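Long-range contact in enoyl-CoA hydratase subunit II (Geobacillus kaustophilus, PDB 2EJ5), which probably acts as an enoyl-CoA hydratase, adding water across the double bond of enoyl-CoA thioesters, perhaps in phenylacetic acid breakdown: residues Val48-Ile53 and Pro96-Val101. Numbering follows the deposited sequence.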
ATOM      1  N   VAL A  48     -26.731  16.684   7.884  1.00 23.32           N
ATOM      2  CA  VAL A  48     -25.972  16.132   6.758  1.00 20.67           C
ATOM      3  C   VAL A  48     -25.240  14.879   7.242  1.00 19.40           C
ATOM      4  O   VAL A  48     -24.483  14.933   8.218  1.00 19.70           O
ATOM      5  CB  VAL A  48     -24.955  17.173   6.161  1.00 20.97           C
ATOM      6  CG1 VAL A  48     -24.017  16.502   5.091  1.00 17.97           C
ATOM      7  CG2 VAL A  48     -25.706  18.337   5.529  1.00 19.73           C
ATOM      8  N   ARG A  49     -25.519  13.740   6.603  1.00 18.59           N
ATOM      9  CA  ARG A  49     -24.878  12.477   6.984  1.00 17.80           C
ATOM     10  C   ARG A  49     -24.044  11.870   5.855  1.00 17.28           C
ATOM     11  O   ARG A  49     -23.405  10.856   6.055  1.00 17.79           O
ATOM     12  CB  ARG A  49     -25.913  11.479   7.530  1.00 17.74           C
ATOM     13  CG  ARG A  49     -26.437  11.867   8.951  1.00 19.03           C
ATOM     14  CD  ARG A  49     -27.695  11.105   9.297  1.00 20.76           C
ATOM     15  NE  ARG A  49     -27.382   9.740   9.713  1.00 20.43           N
ATOM     16  CZ  ARG A  49     -28.297   8.808   9.932  1.00 23.32           C
ATOM     17  NH1 ARG A  49     -29.603   9.099   9.735  1.00 23.69           N
ATOM     18  NH2 ARG A  49     -27.919   7.584  10.297  1.00 20.25           N
ATOM     19  N   CYS A  50     -24.072  12.477   4.673  1.00 17.57           N
ATOM     20  CA  CYS A  50     -23.262  12.046   3.544  1.00 17.76           C
ATOM     21  C   CYS A  50     -23.057  13.218   2.635  1.00 18.26           C
ATOM     22  O   CYS A  50     -23.911  14.122   2.558  1.00 17.12           O
ATOM     23  CB  CYS A  50     -23.943  10.916   2.745  1.00 18.62           C
ATOM     24  SG  CYS A  50     -22.889  10.096   1.460  1.00 19.41           S
ATOM     25  N   VAL A  51     -21.938  13.233   1.938  1.00 16.79           N
ATOM     26  CA  VAL A  51     -21.706  14.282   0.958  1.00 17.49           C
ATOM     27  C   VAL A  51     -21.463  13.665  -0.384  1.00 17.36           C
ATOM     28  O   VAL A  51     -20.746  12.672  -0.499  1.00 17.14           O
ATOM     29  CB  VAL A  51     -20.492  15.218   1.334  1.00 16.85           C
ATOM     30  CG1 VAL A  51     -20.263  16.276   0.245  1.00 18.74           C
ATOM     31  CG2 VAL A  51     -20.755  15.904   2.661  1.00 21.85           C
ATOM     32  N   VAL A  52     -22.054  14.248  -1.419  1.00 16.71           N
ATOM     33  CA  VAL A  52     -21.752  13.813  -2.770  1.00 17.19           C
ATOM     34  C   VAL A  52     -21.147  14.968  -3.530  1.00 17.84           C
ATOM     35  O   VAL A  52     -21.729  16.039  -3.598  1.00 19.57           O
ATOM     36  CB  VAL A  52     -23.018  13.282  -3.528  1.00 17.50           C
ATOM     37  CG1 VAL A  52     -22.672  12.856  -4.998  1.00 17.31           C
ATOM     38  CG2 VAL A  52     -23.639  12.130  -2.773  1.00 19.41           C
ATOM     39  N   ILE A  53     -19.997  14.742  -4.141  1.00 18.45           N
ATOM     40  CA  ILE A  53     -19.415  15.727  -5.078  1.00 17.73           C
ATOM     41  C   ILE A  53     -19.527  15.169  -6.495  1.00 18.76           C
ATOM     42  O   ILE A  53     -19.119  14.031  -6.770  1.00 18.13           O
ATOM     43  CB  ILE A  53     -17.920  15.988  -4.725  1.00 17.36           C
ATOM     44  CG1 ILE A  53     -17.816  16.407  -3.256  1.00 14.78           C
ATOM     45  CG2 ILE A  53     -17.266  16.926  -5.759  1.00 17.97           C
ATOM     46  CD1 ILE A  53     -16.395  16.774  -2.725  1.00 19.38           C
ATOM     47  N   PRO A  96     -18.969  10.818   5.429  1.00 17.36           N
ATOM     48  CA  PRO A  96     -18.518  10.164   4.220  1.00 16.69           C
ATOM     49  C   PRO A  96     -18.730  11.034   2.999  1.00 17.15           C
ATOM     50  O   PRO A  96     -19.728  11.782   2.908  1.00 17.35           O
ATOM     51  CB  PRO A  96     -19.357   8.852   4.162  1.00 16.35           C
ATOM     52  CG  PRO A  96     -20.648   9.178   4.874  1.00 16.95           C
ATOM     53  CD  PRO A  96     -20.192  10.183   5.993  1.00 16.85           C
ATOM     54  N   VAL A  97     -17.803  10.942   2.066  1.00 16.11           N
ATOM     55  CA  VAL A  97     -17.820  11.772   0.867  1.00 17.21           C
ATOM     56  C   VAL A  97     -17.653  10.879  -0.333  1.00 17.03           C
ATOM     57  O   VAL A  97     -16.638  10.147  -0.473  1.00 17.10           O
ATOM     58  CB  VAL A  97     -16.694  12.852   0.873  1.00 17.93           C
ATOM     59  CG1 VAL A  97     -16.790  13.739  -0.338  1.00 18.31           C
ATOM     60  CG2 VAL A  97     -16.743  13.686   2.165  1.00 18.88           C
ATOM     61  N   VAL A  98     -18.661  10.916  -1.198  1.00 14.90           N
ATOM     62  CA  VAL A  98     -18.627  10.172  -2.411  1.00 14.33           C
ATOM     63  C   VAL A  98     -18.299  11.084  -3.575  1.00 15.17           C
ATOM     64  O   VAL A  98     -18.983  12.090  -3.787  1.00 16.60           O
ATOM     65  CB  VAL A  98     -20.058   9.543  -2.688  1.00 13.72           C
ATOM     66  CG1 VAL A  98     -20.002   8.681  -3.925  1.00 12.92           C
ATOM     67  CG2 VAL A  98     -20.554   8.778  -1.456  1.00 13.74           C
ATOM     68  N   ALA A  99     -17.273  10.743  -4.338  1.00 15.23           N
ATOM     69  CA  ALA A  99     -17.024  11.376  -5.649  1.00 15.25           C
ATOM     70  C   ALA A  99     -17.866  10.622  -6.674  1.00 14.84           C
ATOM     71  O   ALA A  99     -17.616   9.452  -6.930  1.00 15.27           O
ATOM     72  CB  ALA A  99     -15.567  11.304  -6.013  1.00 12.65           C
ATOM     73  N   ALA A 100     -18.922  11.269  -7.164  1.00 15.00           N
ATOM     74  CA  ALA A 100     -19.730  10.746  -8.244  1.00 15.42           C
ATOM     75  C   ALA A 100     -19.154  11.253  -9.577  1.00 16.78           C
ATOM     76  O   ALA A 100     -19.518  12.351 -10.061  1.00 17.83           O
ATOM     77  CB  ALA A 100     -21.194  11.190  -8.073  1.00 16.25           C
ATOM     78  N   VAL A 101     -18.218  10.491 -10.141  1.00 16.92           N
ATOM     79  CA  VAL A 101     -17.430  10.949 -11.277  1.00 17.91           C
ATOM     80  C   VAL A 101     -18.251  10.666 -12.553  1.00 19.09           C
ATOM     81  O   VAL A 101     -18.204   9.565 -13.098  1.00 19.72           O
ATOM     82  CB  VAL A 101     -16.016  10.253 -11.327  1.00 17.88           C
ATOM     83  CG1 VAL A 101     -15.157  10.826 -12.513  1.00 16.65           C
ATOM     84  CG2 VAL A 101     -15.300  10.415  -9.981  1.00 14.99           C
TER
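Ile53 and Val97 meet on one face of a parallel strand pair, where their side chains cross obliquely. CD1 of Ile53 lies 3.9 Å from CG1 of Val97. The isoleucine CG1 sits beside its own backbone N (chi1 -55°), which brings the chain back along the strand to that methyl. Val51 packs on the same face, its CB against CG2 of Val97. Val52 and Val98 lie on the other face. SG of Cys50 is anti to its backbone N (chi1 -170°) and reaches CG2 of Val98 at 4.0 Å. Farther along, CG1 of Val52 touches CB of Ala100 at 3.8 Å. Helix 185-197 covers this face, with Leu196 on both Cys50 and Val98.

Four backbone hydrogen bonds join the strands. Val51 N donates to Pro96 O and Ile53 N to Val98 O; in return, Val51 O accepts from Val98 N and Ile53 O from Ala100 N. The straightest is Val98 N to Val51 O (2.8 Å, 171° at the hydrogen). At the polar edge, CD of Pro96 rests 3.3 Å from Arg49 O. The Arg49 side chain hydrogen-bonds outside the pair, NH2 to Met199 O and NE to Thr201 OG1.

Strands 50-55 and 97-101 are neighbours inside the main sheet, between strands 13-18 and 118-122. Helix 75-92 lies in the connection between them, making a beta-alpha-beta crossover of the crotonase fold.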